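Local coordinates for protein putative citrate lyase (Ralstonia eutropha, PDB 3QQW) that probably acts as a magnesium-dependent lyase of the citrate lyase family, possibly cleaving (S)-citramalyl-CoA, on a TIM-barrel scaffold, at residues C[259-262]-C[263-267]; C[63-66]-C[67-71]; C[73-77]-C[78-82]. One frame throughout, in Å; residues are numbered along the deposited sequence.

Contact 1: C[259-262]-C[263-267]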
ATOM      1  N   GLN C 259      11.050  -4.639  29.939  1.00 48.67           N
ATOM      2  CA  GLN C 259      10.138  -4.344  28.812  1.00 45.96           C
ATOM      3  C   GLN C 259       8.868  -5.203  28.821  1.00 45.09           C
ATOM      4  O   GLN C 259       7.875  -4.793  28.229  1.00 42.12           O
ATOM      5  CB  GLN C 259      10.838  -4.541  27.454  1.00 45.06           C
ATOM      6  CG  GLN C 259      12.118  -3.752  27.288  1.00 37.49           C
ATOM      7  CD  GLN C 259      12.701  -3.815  25.915  1.00 53.52           C
ATOM      8  OE1 GLN C 259      12.814  -4.869  25.309  1.00 52.61           O
ATOM      9  NE2 GLN C 259      13.157  -2.680  25.421  1.00 52.57           N
ATOM     10  N   ILE C 260       8.895  -6.377  29.498  1.00 41.67           N
ATOM     11  CA  ILE C 260       7.810  -7.363  29.509  1.00 40.06           C
ATOM     12  C   ILE C 260       6.485  -6.775  30.026  1.00 49.70           C
ATOM     13  O   ILE C 260       5.527  -6.720  29.242  1.00 51.55           O
ATOM     14  CB  ILE C 260       8.203  -8.673  30.244  1.00 40.64           C
ATOM     15  CG1 ILE C 260       9.408  -9.332  29.526  1.00 38.25           C
ATOM     16  CG2 ILE C 260       6.988  -9.644  30.357  1.00 36.47           C
ATOM     17  CD1 ILE C 260      10.075 -10.454  30.240  1.00 36.19           C
ATOM     18  N   GLN C 261       6.417  -6.366  31.308  1.00 47.02           N
ATOM     19  CA  GLN C 261       5.190  -5.837  31.882  1.00 48.52           C
ATOM     20  C   GLN C 261       4.656  -4.627  31.079  1.00 52.42           C
ATOM     21  O   GLN C 261       3.482  -4.695  30.717  1.00 52.26           O
ATOM     22  CB  GLN C 261       5.350  -5.526  33.375  1.00 52.40           C
ATOM     23  CG  GLN C 261       4.222  -6.116  34.235  1.00 72.58           C
ATOM     24  CD  GLN C 261       4.222  -7.627  34.305  1.00 77.58           C
ATOM     25  OE1 GLN C 261       5.145  -8.246  34.829  1.00 72.37           O
ATOM     26  NE2 GLN C 261       3.179  -8.237  33.781  1.00 62.89           N
ATOM     27  N   PRO C 262       5.453  -3.596  30.673  1.00 50.31           N
ATOM     28  CA  PRO C 262       4.875  -2.502  29.848  1.00 50.36           C
ATOM     29  C   PRO C 262       4.275  -2.995  28.518  1.00 51.89           C
ATOM     30  O   PRO C 262       3.230  -2.486  28.116  1.00 52.36           O
ATOM     31  CB  PRO C 262       6.066  -1.573  29.586  1.00 52.22           C
ATOM     32  CG  PRO C 262       7.019  -1.864  30.674  1.00 57.33           C
ATOM     33  CD  PRO C 262       6.866  -3.315  31.001  1.00 51.99           C
ATOM     34  N   ILE C 263       4.882  -4.019  27.876  1.00 45.72           N
ATOM     35  CA  ILE C 263       4.366  -4.568  26.613  1.00 43.68           C
ATOM     36  C   ILE C 263       3.050  -5.307  26.881  1.00 49.19           C
ATOM     37  O   ILE C 263       2.067  -5.031  26.188  1.00 50.40           O
ATOM     38  CB  ILE C 263       5.392  -5.445  25.854  1.00 44.79           C
ATOM     39  CG1 ILE C 263       6.537  -4.573  25.268  1.00 45.03           C
ATOM     40  CG2 ILE C 263       4.713  -6.262  24.734  1.00 44.19           C
ATOM     41  CD1 ILE C 263       7.817  -5.322  24.863  1.00 49.31           C
ATOM     42  N   VAL C 264       3.020  -6.219  27.892  1.00 43.56           N
ATOM     43  CA  VAL C 264       1.826  -6.994  28.242  1.00 42.68           C
ATOM     44  C   VAL C 264       0.650  -6.042  28.580  1.00 50.69           C
ATOM     45  O   VAL C 264      -0.431  -6.183  28.009  1.00 49.11           O
ATOM     46  CB  VAL C 264       2.120  -8.010  29.390  1.00 45.91           C
ATOM     47  CG1 VAL C 264       0.836  -8.605  29.974  1.00 46.28           C
ATOM     48  CG2 VAL C 264       3.064  -9.116  28.906  1.00 43.30           C
ATOM     49  N   ASN C 265       0.890  -5.054  29.464  1.00 50.56           N
ATOM     50  CA  ASN C 265      -0.127  -4.114  29.907  1.00 52.59           C
ATOM     51  C   ASN C 265      -0.638  -3.237  28.768  1.00 55.46           C
ATOM     52  O   ASN C 265      -1.845  -3.003  28.696  1.00 56.87           O
ATOM     53  CB  ASN C 265       0.378  -3.276  31.085  1.00 56.37           C
ATOM     54  CG  ASN C 265       0.482  -4.096  32.363  1.00 93.66           C
ATOM     55  OD1 ASN C 265       1.547  -4.209  32.974  1.00 98.48           O
ATOM     56  ND2 ASN C 265      -0.611  -4.734  32.784  1.00 82.90           N
ATOM     57  N   ALA C 266       0.235  -2.808  27.851  1.00 49.46           N
ATOM     58  CA  ALA C 266      -0.197  -1.991  26.700  1.00 48.13           C
ATOM     59  C   ALA C 266      -1.090  -2.786  25.730  1.00 50.69           C
ATOM     60  O   ALA C 266      -1.973  -2.217  25.097  1.00 49.99           O
ATOM     61  CB  ALA C 266       1.011  -1.461  25.961  1.00 47.59           C
HETATM   62  N   MSE C 267      -0.866  -4.110  25.647  1.00 46.35           N
HETATM   63  CA  MSE C 267      -1.563  -5.035  24.762  1.00 44.42           C
HETATM   64  C   MSE C 267      -2.838  -5.623  25.382  1.00 52.31           C
HETATM   65  O   MSE C 267      -3.612  -6.224  24.650  1.00 53.70           O
HETATM   66  CB  MSE C 267      -0.580  -6.149  24.437  1.00 44.19           C
HETATM   67  CG  MSE C 267      -0.600  -6.620  23.040  1.00 49.37           C
HETATM   68 SE   MSE C 267      -0.027  -5.413  21.731  0.75 54.94          SE
HETATM   69  CE  MSE C 267       1.887  -5.467  21.913  1.00 52.05           C
TER
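I260 and V264 meet one helical turn apart, methyl CG2 to methyl CG2 at 4.2 Å, on the inner, tightly packed face of the short helix 260-267, which follows the eighth barrel strand. V264 has CG1 anti to its N (chi1 168°), which turns CG2 back over the I260 carbonyl oxygen at 3.5 Å. I263 does much the same a step away: its CG1 approaches Q259 O at 3.3 Å and its CD1 reaches Q259 CB at 4.1 Å. C25 of the first strand lies against I260, I263 and V264, and M252 of the last against I263, so the helix packs across two strands that are neighbours in the closed barrel; helix 233-247 flanks I263 and A266. The other flank, with Q261, P262 and N265, is looser and lies nearer solvent; Q261 bends at its second torsion beside the exposed N265. Four backbone bonds tie the turn together. The straightest, N265 N to Q261 O and V264 N to I260 O, both reach 173° at 2.9 Å. Q259, whose buried amide is bonded to C227 and I255, also accepts I263 N at its carbonyl, implying that one residue ties this turn both to neighbouring loops and to the helical backbone.

Contact 2: C[63-66]-C[67-71]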
ATOM      1  N   GLN C  63      30.311 -22.253  16.989  1.00 72.80           N
ATOM      2  CA  GLN C  63      29.687 -22.894  18.138  1.00 69.25           C
ATOM      3  C   GLN C  63      28.202 -23.206  17.881  1.00 66.07           C
ATOM      4  O   GLN C  63      27.471 -23.471  18.836  1.00 64.98           O
ATOM      5  CB  GLN C  63      29.816 -21.951  19.348  1.00 70.65           C
ATOM      6  CG  GLN C  63      30.989 -22.196  20.287  1.00 92.55           C
ATOM      7  CD  GLN C  63      32.310 -22.443  19.622  1.00127.46           C
ATOM      8  OE1 GLN C  63      32.986 -21.516  19.164  1.00128.78           O
ATOM      9  NE2 GLN C  63      32.720 -23.706  19.583  1.00123.66           N
ATOM     10  N   GLU C  64      27.757 -23.189  16.606  1.00 58.50           N
ATOM     11  CA  GLU C  64      26.351 -23.368  16.216  1.00 54.99           C
ATOM     12  C   GLU C  64      25.750 -24.655  16.741  1.00 54.42           C
ATOM     13  O   GLU C  64      24.645 -24.598  17.269  1.00 54.21           O
ATOM     14  CB  GLU C  64      26.146 -23.279  14.685  1.00 56.39           C
ATOM     15  CG  GLU C  64      26.395 -21.894  14.113  1.00 58.10           C
ATOM     16  CD  GLU C  64      27.823 -21.621  13.684  1.00 66.46           C
ATOM     17  OE1 GLU C  64      28.664 -22.547  13.757  1.00 58.72           O
ATOM     18  OE2 GLU C  64      28.091 -20.484  13.233  1.00 67.11           O
ATOM     19  N   ARG C  65      26.449 -25.798  16.607  1.00 49.43           N
ATOM     20  CA  ARG C  65      25.976 -27.091  17.122  1.00 47.61           C
ATOM     21  C   ARG C  65      25.870 -27.042  18.657  1.00 50.59           C
ATOM     22  O   ARG C  65      24.810 -27.348  19.199  1.00 50.70           O
ATOM     23  CB  ARG C  65      26.895 -28.240  16.675  1.00 46.16           C
ATOM     24  CG  ARG C  65      26.733 -29.511  17.525  1.00 48.41           C
ATOM     25  CD  ARG C  65      27.314 -30.778  16.915  1.00 49.63           C
ATOM     26  NE  ARG C  65      26.591 -31.194  15.708  1.00 61.44           N
ATOM     27  CZ  ARG C  65      25.463 -31.907  15.697  1.00 72.59           C
ATOM     28  NH1 ARG C  65      24.907 -32.306  16.844  1.00 52.06           N
ATOM     29  NH2 ARG C  65      24.877 -32.218  14.544  1.00 50.55           N
ATOM     30  N   GLU C  66      26.950 -26.617  19.338  1.00 46.26           N
ATOM     31  CA  GLU C  66      27.040 -26.502  20.784  1.00 46.13           C
ATOM     32  C   GLU C  66      25.906 -25.616  21.365  1.00 49.05           C
ATOM     33  O   GLU C  66      25.297 -25.981  22.381  1.00 49.55           O
ATOM     34  CB  GLU C  66      28.418 -25.936  21.147  1.00 49.61           C
ATOM     35  CG  GLU C  66      28.718 -25.855  22.636  1.00 63.88           C
ATOM     36  CD  GLU C  66      29.970 -25.084  23.019  1.00 84.17           C
ATOM     37  OE1 GLU C  66      30.855 -24.889  22.152  1.00 72.19           O
ATOM     38  OE2 GLU C  66      30.064 -24.684  24.204  1.00 78.24           O
ATOM     39  N   HIS C  67      25.629 -24.474  20.716  1.00 42.78           N
ATOM     40  CA  HIS C  67      24.604 -23.529  21.131  1.00 39.67           C
ATOM     41  C   HIS C  67      23.217 -24.094  20.936  1.00 43.99           C
ATOM     42  O   HIS C  67      22.381 -23.937  21.839  1.00 44.50           O
ATOM     43  CB  HIS C  67      24.745 -22.215  20.384  1.00 39.42           C
ATOM     44  CG  HIS C  67      24.017 -21.104  21.059  1.00 41.34           C
ATOM     45  ND1 HIS C  67      22.671 -20.845  20.794  1.00 41.55           N
ATOM     46  CD2 HIS C  67      24.465 -20.210  21.967  1.00 42.52           C
ATOM     47  CE1 HIS C  67      22.352 -19.821  21.562  1.00 39.85           C
ATOM     48  NE2 HIS C  67      23.406 -19.386  22.262  1.00 41.16           N
ATOM     49  N   ALA C  68      22.959 -24.763  19.777  1.00 40.34           N
ATOM     50  CA  ALA C  68      21.642 -25.397  19.516  1.00 38.97           C
ATOM     51  C   ALA C  68      21.400 -26.563  20.513  1.00 42.37           C
ATOM     52  O   ALA C  68      20.289 -26.723  21.005  1.00 43.12           O
ATOM     53  CB  ALA C  68      21.546 -25.881  18.073  1.00 39.66           C
ATOM     54  N   GLU C  69      22.453 -27.305  20.871  1.00 38.48           N
ATOM     55  CA  GLU C  69      22.384 -28.388  21.856  1.00 39.55           C
ATOM     56  C   GLU C  69      21.994 -27.868  23.226  1.00 43.92           C
ATOM     57  O   GLU C  69      21.212 -28.513  23.929  1.00 44.51           O
ATOM     58  CB  GLU C  69      23.726 -29.133  21.942  1.00 42.37           C
ATOM     59  CG  GLU C  69      23.901 -30.140  20.816  1.00 47.88           C
ATOM     60  CD  GLU C  69      25.282 -30.731  20.649  1.00 54.69           C
ATOM     61  OE1 GLU C  69      26.200 -30.331  21.397  1.00 63.40           O
ATOM     62  OE2 GLU C  69      25.450 -31.585  19.749  1.00 53.62           O
HETATM   63  N   MSE C  70      22.541 -26.698  23.606  1.00 38.96           N
HETATM   64  CA  MSE C  70      22.221 -26.068  24.888  1.00 36.28           C
HETATM   65  C   MSE C  70      20.747 -25.622  24.833  1.00 39.68           C
HETATM   66  O   MSE C  70      20.002 -25.896  25.769  1.00 39.88           O
HETATM   67  CB  MSE C  70      23.196 -24.885  25.162  1.00 37.27           C
HETATM   68  CG  MSE C  70      22.850 -24.049  26.383  1.00 41.01           C
HETATM   69 SE   MSE C  70      21.448 -22.747  26.009  0.75 44.55          SE
HETATM   70  CE  MSE C  70      22.502 -21.317  25.035  1.00 42.17           C
ATOM     71  N   VAL C  71      20.319 -25.002  23.703  1.00 33.78           N
ATOM     72  CA  VAL C  71      18.945 -24.500  23.529  1.00 31.11           C
ATOM     73  C   VAL C  71      17.963 -25.684  23.672  1.00 38.58           C
ATOM     74  O   VAL C  71      17.076 -25.630  24.522  1.00 39.18           O
ATOM     75  CB  VAL C  71      18.791 -23.724  22.183  1.00 32.37           C
ATOM     76  CG1 VAL C  71      17.327 -23.573  21.755  1.00 30.48           C
ATOM     77  CG2 VAL C  71      19.479 -22.368  22.246  1.00 31.32           C
TER
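Opposite choices of first torsion bring R65 and E69 together. R65 sends CG away from its N (chi1 161°), whereas E69 sets CG beside its N and anti to the carbonyl carbon (chi1 -80°), so that its extended chain leans back toward the preceding turn. R65 then bends at its third torsion, and its NH1 meets E69 OE2 at 3.0 Å in a salt bridge with a fairly straight N-H...O bond. The carboxylate oxygen lies at the edge of the guanidinium, nearly in its plane, but offers its anti side to the donor, and the two planes are 62° apart. The same oxygen also rests against the arginine chain, with R65 CG 3.3 Å from E69 OE2, so the acid crosses the arginine chain obliquely, touching its CG as well as its charged end.

This i to i+4 ion pair lies on the first turns of helix 64-76, the helix of the beta-alpha-beta unit between strands 49-54 and 85-88 of the TIM barrel. I103 of helix 97-107 touches both R65 and E69, placing the bridge along the seam between two neighbouring barrel helices.

Q63 holds the N-cap position, and its carbonyl takes the first bond of the helix from H67 N, at 2.8 Å. A68 N to E64 O, E69 N to R65 O and M70 N to E66 O continue the series. On the side facing helix 32-45, the selenomethionine M70 bends twice to bring its CE 3.5 Å above one face of the H67 ring, displaced toward the rim. The ring's NE2 is bonded to G30 O, which ties this first turn to the loop ahead of helix 32-45.

Contact 3: C[73-77]-C[78-82]; sequences RMIAS and DRNVH
S77 and D78 mark the place where helix 64-76 gives way to the loop leading to strand 85-88, and the chain folds at once into a type I beta turn from S77 to N80. D78, the first residue of 78-82, occupies an outer corner of that turn and carries its carboxylate toward the exposed side.

R79 comes next. Its CB packs against the hydroxyl of S77, with S77 OG 3.3 Å from R79 CB. That hydroxyl sits between the backbone N and carbonyl carbon of its own residue (chi1 74°), a rotamer that directs it back to the helix, where S77 OG donates to M74 O at 2.7 Å. The rest of the R79 chain leaves the turn: CG starts anti to N, the chain bends at the second torsion, and the guanidinium forms a salt bridge with D40 of helix 32-45. The guanidinium itself lies near the selenomethionine M74, with M74 CE 4.2 Å from R79 NH1.

N80 makes two bonds back: its backbone N closes the turn, and its side chain returns to the helix. The first, N80 N to S77 O at 3.1 Å, approaches from above the carbonyl plane. For the second, CG stands anti to N (chi1 174°), and N80 ND2 donates to I75 O at 2.6 Å, in the carbonyl plane and on a lone pair. I75 and N80 run side by side, both against A85 of strand 85-88, and I75 CG2 lies 3.8 Å from N80 ND2. The other amide atom, OD1, is weakly bonded to G83 N.

Near the helix C terminus, carbonyls lose their usual helical donors; here S77 OG and the buried N80 amide supply substitutes at M74 and I75, so the chemistry implies a C-terminal end closed by side chains.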
ATOM      1  N   ARG C  73      18.399 -28.629  25.083  1.00 37.48           N
ATOM      2  CA  ARG C  73      18.488 -29.113  26.455  1.00 37.19           C
ATOM      3  C   ARG C  73      17.662 -28.226  27.407  1.00 39.98           C
ATOM      4  O   ARG C  73      16.920 -28.747  28.221  1.00 39.05           O
ATOM      5  CB  ARG C  73      19.968 -29.204  26.906  1.00 36.58           C
ATOM      6  CG  ARG C  73      20.128 -29.600  28.379  1.00 44.51           C
ATOM      7  CD  ARG C  73      21.555 -29.836  28.854  1.00 46.70           C
ATOM      8  NE  ARG C  73      22.509 -28.807  28.426  1.00 48.89           N
ATOM      9  CZ  ARG C  73      22.697 -27.629  29.021  1.00 55.33           C
ATOM     10  NH1 ARG C  73      21.966 -27.281  30.077  1.00 44.30           N
ATOM     11  NH2 ARG C  73      23.592 -26.774  28.542  1.00 34.50           N
HETATM   12  N   MSE C  74      17.786 -26.906  27.293  1.00 35.97           N
HETATM   13  CA  MSE C  74      17.078 -25.932  28.120  1.00 33.00           C
HETATM   14  C   MSE C  74      15.577 -26.035  27.898  1.00 40.05           C
HETATM   15  O   MSE C  74      14.828 -26.045  28.866  1.00 42.32           O
HETATM   16  CB  MSE C  74      17.582 -24.498  27.806  1.00 32.82           C
HETATM   17  CG  MSE C  74      18.993 -24.249  28.347  1.00 37.94           C
HETATM   18 SE   MSE C  74      19.167 -24.578  30.273  0.75 44.42          SE
HETATM   19  CE  MSE C  74      18.344 -23.009  30.931  1.00 40.61           C
ATOM     20  N   ILE C  75      15.139 -26.136  26.626  1.00 36.29           N
ATOM     21  CA  ILE C  75      13.719 -26.220  26.257  1.00 34.27           C
ATOM     22  C   ILE C  75      13.122 -27.568  26.779  1.00 37.51           C
ATOM     23  O   ILE C  75      12.000 -27.580  27.264  1.00 36.39           O
ATOM     24  CB  ILE C  75      13.514 -25.989  24.718  1.00 34.84           C
ATOM     25  CG1 ILE C  75      13.824 -24.515  24.347  1.00 33.93           C
ATOM     26  CG2 ILE C  75      12.098 -26.363  24.267  1.00 33.80           C
ATOM     27  CD1 ILE C  75      13.733 -24.161  22.844  1.00 39.90           C
ATOM     28  N   ALA C  76      13.880 -28.658  26.702  1.00 33.90           N
ATOM     29  CA  ALA C  76      13.447 -29.979  27.158  1.00 34.21           C
ATOM     30  C   ALA C  76      13.428 -30.097  28.678  1.00 41.83           C
ATOM     31  O   ALA C  76      12.709 -30.938  29.202  1.00 44.37           O
ATOM     32  CB  ALA C  76      14.373 -31.052  26.591  1.00 34.41           C
ATOM     33  N   SER C  77      14.231 -29.287  29.378  1.00 38.06           N
ATOM     34  CA  SER C  77      14.434 -29.385  30.824  1.00 38.38           C
ATOM     35  C   SER C  77      13.207 -29.031  31.647  1.00 44.04           C
ATOM     36  O   SER C  77      12.299 -28.365  31.164  1.00 44.05           O
ATOM     37  CB  SER C  77      15.613 -28.520  31.269  1.00 38.28           C
ATOM     38  OG  SER C  77      15.261 -27.150  31.253  1.00 42.55           O
ATOM     39  N   ASP C  78      13.221 -29.475  32.913  1.00 43.48           N
ATOM     40  CA  ASP C  78      12.220 -29.244  33.957  1.00 44.23           C
ATOM     41  C   ASP C  78      12.127 -27.749  34.296  1.00 50.58           C
ATOM     42  O   ASP C  78      11.081 -27.292  34.783  1.00 53.07           O
ATOM     43  CB  ASP C  78      12.572 -30.070  35.199  1.00 45.22           C
ATOM     44  CG  ASP C  78      12.471 -31.573  34.972  1.00 53.18           C
ATOM     45  OD1 ASP C  78      11.630 -31.993  34.145  1.00 52.56           O
ATOM     46  OD2 ASP C  78      13.211 -32.334  35.652  1.00 60.29           O
ATOM     47  N   ARG C  79      13.219 -26.999  34.023  1.00 44.73           N
ATOM     48  CA  ARG C  79      13.327 -25.547  34.201  1.00 44.88           C
ATOM     49  C   ARG C  79      12.288 -24.846  33.317  1.00 48.05           C
ATOM     50  O   ARG C  79      11.774 -23.792  33.691  1.00 48.69           O
ATOM     51  CB  ARG C  79      14.748 -25.084  33.831  1.00 44.38           C
ATOM     52  CG  ARG C  79      15.042 -23.620  34.120  1.00 47.10           C
ATOM     53  CD  ARG C  79      16.060 -23.539  35.211  1.00 40.79           C
ATOM     54  NE  ARG C  79      16.360 -22.156  35.587  1.00 45.21           N
ATOM     55  CZ  ARG C  79      17.577 -21.637  35.541  1.00 50.00           C
ATOM     56  NH1 ARG C  79      18.596 -22.353  35.079  1.00 41.70           N
ATOM     57  NH2 ARG C  79      17.786 -20.397  35.942  1.00 36.17           N
ATOM     58  N   ASN C  80      11.987 -25.446  32.146  1.00 42.61           N
ATOM     59  CA  ASN C  80      10.993 -24.942  31.220  1.00 42.25           C
ATOM     60  C   ASN C  80       9.657 -25.463  31.712  1.00 46.51           C
ATOM     61  O   ASN C  80       9.194 -26.520  31.284  1.00 49.02           O
ATOM     62  CB  ASN C  80      11.324 -25.345  29.765  1.00 38.61           C
ATOM     63  CG  ASN C  80      10.267 -24.974  28.769  1.00 47.22           C
ATOM     64  OD1 ASN C  80       9.356 -24.212  29.076  1.00 43.57           O
ATOM     65  ND2 ASN C  80      10.320 -25.563  27.573  1.00 35.18           N
ATOM     66  N   VAL C  81       9.055 -24.725  32.645  1.00 41.22           N
ATOM     67  CA  VAL C  81       7.815 -25.097  33.310  1.00 40.45           C
ATOM     68  C   VAL C  81       6.581 -24.903  32.414  1.00 44.07           C
ATOM     69  O   VAL C  81       5.750 -25.795  32.328  1.00 45.40           O
ATOM     70  CB  VAL C  81       7.670 -24.320  34.648  1.00 44.16           C
ATOM     71  CG1 VAL C  81       6.324 -24.601  35.301  1.00 44.59           C
ATOM     72  CG2 VAL C  81       8.811 -24.667  35.602  1.00 44.12           C
ATOM     73  N   HIS C  82       6.445 -23.747  31.784  1.00 39.62           N
ATOM     74  CA  HIS C  82       5.242 -23.417  31.026  1.00 37.89           C
ATOM     75  C   HIS C  82       5.245 -23.880  29.572  1.00 41.76           C
ATOM     76  O   HIS C  82       4.192 -23.817  28.942  1.00 42.68           O
ATOM     77  CB  HIS C  82       4.959 -21.907  31.109  1.00 36.56           C
ATOM     78  CG  HIS C  82       4.538 -21.502  32.488  1.00 39.44           C
ATOM     79  ND1 HIS C  82       3.306 -21.867  33.006  1.00 41.89           N
ATOM     80  CD2 HIS C  82       5.223 -20.829  33.439  1.00 39.33           C
ATOM     81  CE1 HIS C  82       3.274 -21.382  34.238  1.00 40.68           C
ATOM     82  NE2 HIS C  82       4.406 -20.765  34.546  1.00 40.05           N
TER

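Read from the N terminus, the three contacts follow one another in series; none nests in or crosses another, and each closes only a helical turn or a tight bend. Contact 2 starts helix 64-76, and contact 3 ends it and turns the chain toward strand 85-88, their centres about 15 Å apart on the same side of the chain's centre. Together they bracket one helix of the barrel, with helix 32-45 alongside both. Contact 1 comes much later, after the last strand, where helix 260-267 lies against strands 25-29 and 251-254. Its centre is about 30 Å from that of contact 2 and about 24 Å from that of contact 3, and it touches neither.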